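Local coordinates for ubiquitin-like-specific protease 2 (Saccharomyces cerevisiae, PDB 5LNB), which removes the ubiquitin-like modifier SUMO from proteins as a cysteine protease of the C48 (Ulp) family; this chain holds its catalytic domain, at residues A[60-65]-A[221-226]; A[86-91]-A[175-180]; A[160-165]-A[235-240]. All coordinates share one frame; numbering follows the deposited sequence.

Interaction 1 (A[60-65]-A[221-226]); sequences FYIESS and LNIRKF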
# COMPACT_ATOMS: atom_id res chain seq x y z
N PHE A 60 -0.77 0.73 8.92
CA PHE A 60 0.08 0.70 10.11
C PHE A 60 1.45 1.31 9.83
O PHE A 60 1.92 2.18 10.58
CB PHE A 60 0.20 -0.75 10.59
CG PHE A 60 0.99 -0.89 11.86
CD1 PHE A 60 0.39 -0.67 13.09
CD2 PHE A 60 2.33 -1.24 11.83
CE1 PHE A 60 1.11 -0.80 14.26
CE2 PHE A 60 3.05 -1.37 13.00
CZ PHE A 60 2.44 -1.15 14.22
N TYR A 61 2.12 0.90 8.75
CA TYR A 61 3.48 1.37 8.51
C TYR A 61 3.54 2.78 7.95
O TYR A 61 4.57 3.45 8.11
CB TYR A 61 4.22 0.39 7.59
CG TYR A 61 4.54 -0.89 8.30
CD1 TYR A 61 5.30 -0.87 9.47
CD2 TYR A 61 4.06 -2.12 7.85
CE1 TYR A 61 5.58 -2.05 10.16
CE2 TYR A 61 4.34 -3.29 8.52
CZ TYR A 61 5.10 -3.25 9.67
OH TYR A 61 5.38 -4.41 10.33
N ILE A 62 2.47 3.27 7.33
CA ILE A 62 2.47 4.67 6.91
C ILE A 62 2.24 5.59 8.10
O ILE A 62 2.85 6.65 8.21
CB ILE A 62 1.44 4.88 5.80
CG1 ILE A 62 1.93 4.20 4.51
CG2 ILE A 62 1.21 6.36 5.57
CD1 ILE A 62 0.96 4.29 3.36
N GLU A 63 1.37 5.18 9.03
CA GLU A 63 1.19 5.94 10.25
C GLU A 63 2.48 5.98 11.07
O GLU A 63 2.80 7.01 11.68
CB GLU A 63 0.05 5.33 11.07
CG GLU A 63 -1.31 5.54 10.44
CD GLU A 63 -1.81 6.98 10.60
OE1 GLU A 63 -1.51 7.60 11.64
OE2 GLU A 63 -2.51 7.48 9.68
N SER A 64 3.22 4.88 11.09
CA SER A 64 4.51 4.88 11.77
C SER A 64 5.44 5.91 11.15
O SER A 64 6.12 6.66 11.86
CB SER A 64 5.14 3.49 11.71
OG SER A 64 6.51 3.52 12.03
N SER A 65 5.45 5.98 9.81
CA SER A 65 6.24 6.98 9.11
C SER A 65 5.80 8.39 9.48
O SER A 65 6.64 9.29 9.63
CB SER A 65 6.14 6.75 7.60
OG SER A 65 6.77 7.79 6.88
N LEU A 221 5.95 -5.10 2.86
CA LEU A 221 7.31 -4.72 3.22
C LEU A 221 7.91 -3.73 2.24
O LEU A 221 8.76 -2.92 2.63
CB LEU A 221 8.19 -5.96 3.36
CG LEU A 221 8.09 -6.47 4.81
CD1 LEU A 221 7.00 -7.51 5.00
CD2 LEU A 221 9.41 -6.95 5.33
N ASN A 222 7.48 -3.75 0.97
CA ASN A 222 7.97 -2.77 0.02
C ASN A 222 7.42 -1.39 0.34
O ASN A 222 8.16 -0.39 0.33
CB ASN A 222 7.61 -3.19 -1.41
CG ASN A 222 8.41 -4.40 -1.88
OD1 ASN A 222 9.50 -4.68 -1.36
ND2 ASN A 222 7.88 -5.12 -2.86
N ILE A 223 6.13 -1.31 0.66
CA ILE A 223 5.55 -0.05 1.11
C ILE A 223 6.21 0.41 2.40
O ILE A 223 6.56 1.59 2.55
CB ILE A 223 4.02 -0.18 1.26
CG1 ILE A 223 3.37 -0.30 -0.13
CG2 ILE A 223 3.46 0.99 2.06
CD1 ILE A 223 1.89 -0.58 -0.14
N ARG A 224 6.39 -0.51 3.34
CA ARG A 224 7.06 -0.16 4.58
C ARG A 224 8.44 0.42 4.32
O ARG A 224 8.81 1.45 4.90
CB ARG A 224 7.18 -1.39 5.48
CG ARG A 224 7.97 -1.12 6.75
CD ARG A 224 8.09 -2.36 7.61
NE ARG A 224 8.82 -2.06 8.83
CZ ARG A 224 9.23 -2.98 9.71
NH1 ARG A 224 8.98 -4.27 9.49
NH2 ARG A 224 9.89 -2.62 10.80
N LYS A 225 9.22 -0.22 3.45
CA LYS A 225 10.56 0.29 3.15
C LYS A 225 10.48 1.67 2.50
O LYS A 225 11.25 2.57 2.86
CB LYS A 225 11.31 -0.69 2.25
CG LYS A 225 12.68 -0.19 1.80
CD LYS A 225 13.63 0.02 2.96
CE LYS A 225 13.76 -1.25 3.81
NZ LYS A 225 14.89 -1.17 4.78
N PHE A 226 9.57 1.84 1.55
CA PHE A 226 9.44 3.14 0.89
C PHE A 226 9.27 4.27 1.90
O PHE A 226 9.91 5.32 1.80
CB PHE A 226 8.26 3.11 -0.10
CG PHE A 226 8.05 4.41 -0.83
CD1 PHE A 226 7.29 5.43 -0.25
CD2 PHE A 226 8.58 4.60 -2.10
CE1 PHE A 226 7.09 6.63 -0.93
CE2 PHE A 226 8.38 5.80 -2.79
CZ PHE A 226 7.63 6.82 -2.20
O HOH W 1 7.50 2.59 7.45
O HOH W 2 7.14 -5.47 8.17

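Interaction 2 (A[86-91]-A[175-180]); sequences KLISNP and IDPIKE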
# COMPACT_ATOMS: atom_id res chain seq x y z
N LYS A 86 -12.79 -1.60 -7.28
CA LYS A 86 -13.97 -0.84 -7.65
C LYS A 86 -13.75 -0.11 -8.96
O LYS A 86 -14.61 -0.12 -9.85
CB LYS A 86 -14.34 0.14 -6.53
CG LYS A 86 -15.66 0.88 -6.73
CD LYS A 86 -16.86 -0.07 -6.60
CE LYS A 86 -18.17 0.70 -6.61
NZ LYS A 86 -19.29 -0.18 -6.99
N LEU A 87 -12.57 0.50 -9.11
CA LEU A 87 -12.22 1.25 -10.31
C LEU A 87 -12.52 0.47 -11.59
O LEU A 87 -13.15 0.99 -12.51
CB LEU A 87 -10.75 1.65 -10.26
CG LEU A 87 -10.21 2.48 -11.43
CD1 LEU A 87 -11.00 3.78 -11.55
CD2 LEU A 87 -8.73 2.75 -11.22
N ILE A 88 -12.08 -0.79 -11.66
CA ILE A 88 -12.19 -1.61 -12.86
C ILE A 88 -13.42 -2.51 -12.84
O ILE A 88 -13.55 -3.38 -13.70
CB ILE A 88 -10.93 -2.47 -13.07
CG1 ILE A 88 -10.82 -3.53 -11.97
CG2 ILE A 88 -9.68 -1.60 -13.09
CD1 ILE A 88 -9.93 -4.72 -12.32
N SER A 89 -14.30 -2.35 -11.85
CA SER A 89 -15.44 -3.25 -11.75
C SER A 89 -16.32 -3.18 -12.99
O SER A 89 -16.89 -4.19 -13.42
CB SER A 89 -16.27 -2.94 -10.51
OG SER A 89 -16.92 -1.69 -10.64
N ASN A 90 -16.43 -1.99 -13.58
CA ASN A 90 -17.21 -1.76 -14.80
C ASN A 90 -16.36 -0.90 -15.72
O ASN A 90 -16.32 0.34 -15.57
CB ASN A 90 -18.53 -1.09 -14.46
CG ASN A 90 -19.35 -0.73 -15.69
OD1 ASN A 90 -18.82 -0.62 -16.79
ND2 ASN A 90 -20.65 -0.54 -15.49
N PRO A 91 -15.65 -1.50 -16.69
CA PRO A 91 -14.73 -0.72 -17.53
C PRO A 91 -15.41 0.17 -18.57
O PRO A 91 -14.70 0.85 -19.33
CB PRO A 91 -13.88 -1.81 -18.21
CG PRO A 91 -14.74 -3.02 -18.19
CD PRO A 91 -15.54 -2.95 -16.93
N ILE A 175 -2.16 -0.81 -15.09
CA ILE A 175 -1.98 0.56 -14.65
C ILE A 175 -2.73 1.55 -15.54
O ILE A 175 -2.98 2.69 -15.11
CB ILE A 175 -0.49 0.91 -14.59
CG1 ILE A 175 0.19 0.08 -13.49
CG2 ILE A 175 -0.28 2.42 -14.41
CD1 ILE A 175 -0.48 0.14 -12.15
N ASP A 176 -3.10 1.16 -16.76
CA ASP A 176 -3.80 2.08 -17.64
C ASP A 176 -5.09 2.62 -17.03
O ASP A 176 -5.37 3.81 -17.19
CB ASP A 176 -4.06 1.42 -19.00
CG ASP A 176 -4.84 2.32 -19.95
OD1 ASP A 176 -6.09 2.19 -20.02
OD2 ASP A 176 -4.21 3.18 -20.61
N PRO A 177 -5.91 1.81 -16.34
CA PRO A 177 -7.09 2.39 -15.68
C PRO A 177 -6.73 3.47 -14.68
O PRO A 177 -7.54 4.38 -14.45
CB PRO A 177 -7.73 1.18 -14.99
CG PRO A 177 -7.29 0.01 -15.80
CD PRO A 177 -5.90 0.34 -16.28
N ILE A 178 -5.55 3.41 -14.07
CA ILE A 178 -5.19 4.44 -13.12
C ILE A 178 -4.83 5.72 -13.84
O ILE A 178 -5.13 6.83 -13.37
CB ILE A 178 -4.06 3.97 -12.18
CG1 ILE A 178 -4.50 2.71 -11.42
CG2 ILE A 178 -3.68 5.08 -11.21
CD1 ILE A 178 -3.45 2.15 -10.50
N LYS A 179 -4.18 5.61 -15.01
CA LYS A 179 -3.95 6.79 -15.84
C LYS A 179 -5.26 7.49 -16.16
O LYS A 179 -5.38 8.71 -16.03
CB LYS A 179 -3.22 6.40 -17.12
CG LYS A 179 -1.87 5.77 -16.92
CD LYS A 179 -1.05 5.90 -18.20
CE LYS A 179 0.29 5.18 -18.08
NZ LYS A 179 1.04 5.26 -19.39
N GLU A 180 -6.27 6.73 -16.60
CA GLU A 180 -7.53 7.35 -16.99
C GLU A 180 -8.24 7.94 -15.78
O GLU A 180 -8.86 9.01 -15.87
CB GLU A 180 -8.42 6.32 -17.70
CG GLU A 180 -7.81 5.79 -19.01
CD GLU A 180 -7.73 6.84 -20.13
OE1 GLU A 180 -8.55 7.79 -20.15
OE2 GLU A 180 -6.84 6.71 -21.01

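Interaction 3 (A[160-165]-A[235-240]); sequences NILTFD and DVWKNS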
# COMPACT_ATOMS: atom_id res chain seq x y z
N ASN A 160 4.54 10.14 -12.23
CA ASN A 160 5.18 8.83 -12.24
C ASN A 160 4.37 7.89 -11.37
O ASN A 160 4.16 8.16 -10.18
CB ASN A 160 6.63 8.91 -11.75
CG ASN A 160 7.51 9.75 -12.65
OD1 ASN A 160 7.41 9.68 -13.87
ND2 ASN A 160 8.38 10.56 -12.06
N ILE A 161 3.88 6.82 -11.96
CA ILE A 161 3.19 5.77 -11.23
C ILE A 161 4.23 4.70 -10.94
O ILE A 161 4.55 3.88 -11.81
CB ILE A 161 1.99 5.22 -12.00
CG1 ILE A 161 0.99 6.36 -12.28
CG2 ILE A 161 1.33 4.07 -11.21
CD1 ILE A 161 -0.18 5.96 -13.13
N LEU A 162 4.79 4.72 -9.73
CA LEU A 162 5.86 3.80 -9.36
C LEU A 162 5.24 2.45 -9.01
O LEU A 162 4.57 2.32 -7.97
CB LEU A 162 6.66 4.39 -8.20
CG LEU A 162 7.16 5.83 -8.39
CD1 LEU A 162 7.87 6.35 -7.13
CD2 LEU A 162 8.08 5.95 -9.61
N THR A 163 5.45 1.46 -9.87
CA THR A 163 4.79 0.16 -9.80
C THR A 163 5.81 -0.93 -9.47
O THR A 163 6.83 -1.05 -10.16
CB THR A 163 4.10 -0.17 -11.13
OG1 THR A 163 3.33 0.96 -11.55
CG2 THR A 163 3.17 -1.37 -10.99
N PHE A 164 5.54 -1.72 -8.43
CA PHE A 164 6.51 -2.70 -7.96
C PHE A 164 5.82 -4.02 -7.62
O PHE A 164 4.75 -4.04 -7.01
CB PHE A 164 7.31 -2.17 -6.75
CG PHE A 164 6.48 -1.39 -5.76
CD1 PHE A 164 6.03 -1.98 -4.57
CD2 PHE A 164 6.13 -0.06 -6.01
CE1 PHE A 164 5.27 -1.26 -3.66
CE2 PHE A 164 5.36 0.66 -5.10
CZ PHE A 164 4.94 0.06 -3.92
N ASP A 165 6.45 -5.11 -8.04
CA ASP A 165 5.85 -6.44 -8.02
C ASP A 165 6.95 -7.45 -7.72
O ASP A 165 7.99 -7.43 -8.37
CB ASP A 165 5.19 -6.74 -9.37
CG ASP A 165 4.48 -8.09 -9.41
OD1 ASP A 165 4.43 -8.80 -8.39
OD2 ASP A 165 3.96 -8.42 -10.50
N ASP A 235 15.00 7.61 -5.35
CA ASP A 235 16.29 7.73 -6.02
C ASP A 235 16.86 6.36 -6.38
O ASP A 235 17.42 6.18 -7.46
CB ASP A 235 17.27 8.53 -5.17
CG ASP A 235 17.06 10.04 -5.31
OD1 ASP A 235 16.71 10.48 -6.42
OD2 ASP A 235 17.25 10.78 -4.31
N VAL A 236 16.72 5.38 -5.48
CA VAL A 236 17.18 4.03 -5.77
C VAL A 236 16.52 3.50 -7.03
O VAL A 236 17.18 3.00 -7.95
CB VAL A 236 16.94 3.10 -4.57
CG1 VAL A 236 17.29 1.65 -4.94
CG2 VAL A 236 17.77 3.55 -3.38
N TRP A 237 15.18 3.57 -7.09
CA TRP A 237 14.46 3.14 -8.28
C TRP A 237 14.87 3.95 -9.50
O TRP A 237 15.09 3.38 -10.58
CB TRP A 237 12.95 3.27 -8.04
CG TRP A 237 12.41 2.23 -7.14
CD1 TRP A 237 12.94 0.99 -6.89
CD2 TRP A 237 11.21 2.31 -6.36
NE1 TRP A 237 12.14 0.31 -6.01
CE2 TRP A 237 11.08 1.10 -5.66
CE3 TRP A 237 10.23 3.30 -6.19
CZ2 TRP A 237 10.01 0.84 -4.81
CZ3 TRP A 237 9.17 3.05 -5.35
CH2 TRP A 237 9.07 1.83 -4.67
N LYS A 238 14.96 5.27 -9.37
CA LYS A 238 15.27 6.13 -10.51
C LYS A 238 16.55 5.70 -11.20
O LYS A 238 16.64 5.73 -12.44
CB LYS A 238 15.38 7.59 -10.08
CG LYS A 238 14.40 8.51 -10.78
CD LYS A 238 14.18 9.81 -10.00
CE LYS A 238 12.74 10.33 -10.14
NZ LYS A 238 12.53 11.62 -9.42
N ASN A 239 17.56 5.32 -10.43
CA ASN A 239 18.86 4.99 -11.00
C ASN A 239 19.04 3.49 -11.18
O ASN A 239 20.18 3.02 -11.26
CB ASN A 239 19.97 5.59 -10.14
CG ASN A 239 19.98 7.11 -10.19
OD1 ASN A 239 19.68 7.78 -9.20
ND2 ASN A 239 20.29 7.65 -11.35
N SER A 240 17.95 2.73 -11.28
CA SER A 240 18.07 1.28 -11.38
C SER A 240 18.54 0.82 -12.75
O SER A 240 18.74 -0.38 -12.94
CB SER A 240 16.73 0.62 -11.04
OG SER A 240 15.72 1.04 -11.94

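Interaction 1 (A[60-65]-A[221-226])
Tyr-61 and Arg-224 carry most of this helix-to-helix contact through a CH-pi interaction. Arg-224 CD sits 3.6 Å from the centroid of the Tyr-61 ring and only 10° off the ring normal, so the methylene lies squarely over the face. The arginine gets there by staying extended from CG to NE, with CG anti to the backbone N (chi1 176°), which lays the whole chain across the ring. Its guanidinium runs nearly parallel to the phenol ring, the planes 4° apart, and NE is 3.5 Å from Tyr-61 CE1. Phe-60 CD2 lies against the other face of the tyrosine, nearer its rim. The two helices, 51-67 and 215-228, belong to the Ulp protease domain; in this family the second begins at the nucleophilic cysteine. Apolar packing continues deeper between the helices, where Ile-62 CG1 meets Ile-223 CG2 at 4.3 Å. Water does the polar bridging, since no direct hydrogen bond spans the segments. One water donates to both Tyr-61 O and Arg-224 O, joining the backbones. A second accepts from Arg-224 NH1 and makes a weak bond to Tyr-61 OH. Tyr-61 also touches Leu-268 of helix 264-285.

Interaction 2 (A[86-91]-A[175-180])
Leu-87 and Ile-88 press on Pro-177 from the end of helix 82-87, and this is the tight part of the contact. Ile-88 CG2 comes to 3.9 Å from Pro-177 CB and 4.0 Å from Pro-177 CG, so a single methyl rides on two carbons of the pyrrolidine ring. Leu-87 reaches the next residue of helix 172-190 as well: its CD2 methyl is 3.8 Å from Pro-177 O and 4.2 Å from Ile-178 CG1, with CG anti to the backbone N (chi1 -179°) directing the branch across. All of this is van der Waals packing. Pro-177 has no N-H to give to the preceding turn, and helix 172-190 is kinked there. Away from this patch the chain turns toward solvent at Ser-89 and Asn-90, which are exposed. The turn is closed internally instead: Ser-89 OG donates to Lys-86 O at 2.9 Å, on a lone pair in the carbonyl plane, and Ser-89 N uses the same oxygen. Behind the contact Ile-178 rests on Ile-117, Cys-126 and Ile-128 of the central sheet. Helix 172-190 is the connecting helix of a beta-alpha-beta crossover, joining the parallel neighbours 159-164 and 199-203.

Interaction 3 (A[160-165]-A[235-240])
Trp-237 reaches out from the end of helix 230-238 and sets its six-membered ring against Leu-162 and Phe-164, alternate residues on one side of a strand. Its CG stands anti to the carbonyl carbon and beside the backbone N (chi1 -74°), which throws the indole toward the sheet. Leu-162 comes in at the edge of that indole, near its plane: CD1 is 4.0 Å from CE3 of Trp-237, and Leu-162 CB lies equally close to Trp-237 CZ3. Phe-164 meets the ring differently. Its CG is wedged between the backbone N and the carbonyl carbon (chi1 40°), and from there Phe-164 CD2 approaches Trp-237 CH2 to 3.7 Å. The two ring planes are 26° apart with centroids 5.2 Å from each other, slid so far that they barely overlap. An alanine in place of Trp-237 would strip both Leu-162 CD1 and Phe-164 CD2 of their aromatic partner and would probably open a gap between strand and helix. Just beyond the helix, Ser-240 OG donates to Trp-237 O at 2.8 Å, in the carbonyl plane, and Ser-240 N shares that oxygen. Strand 159-164 runs between strands 122-129 and 199-203, with helix 172-190 packed on Ile-161 and Thr-163 from the other side, while the indole also meets the Phe-256 ring and gives a weak NE1 bond to Pro-205 O.

In the fold
Interaction 3 touches both of the others. Its centre is about 16 Å from that of interaction 1, and they touch: Phe-226 CD2 lies 3.6 Å from Trp-237 CZ3, and Asn-222 CB lies 3.7 Å from Phe-164 CD1. Across the sheet it meets interaction 2, where Ile-175 CG2 comes to 3.8 Å from Ile-161 CD1. Interactions 1 and 2 do not touch, their nearest atoms being about 12 Å apart. The strand of interaction 3 leads into Asp-165, which hydrogen-bonds His-122, an arrangement consistent with the histidine-aspartate pair of the C48 catalytic triad; helix 215-228 of interaction 1 would supply the cysteine.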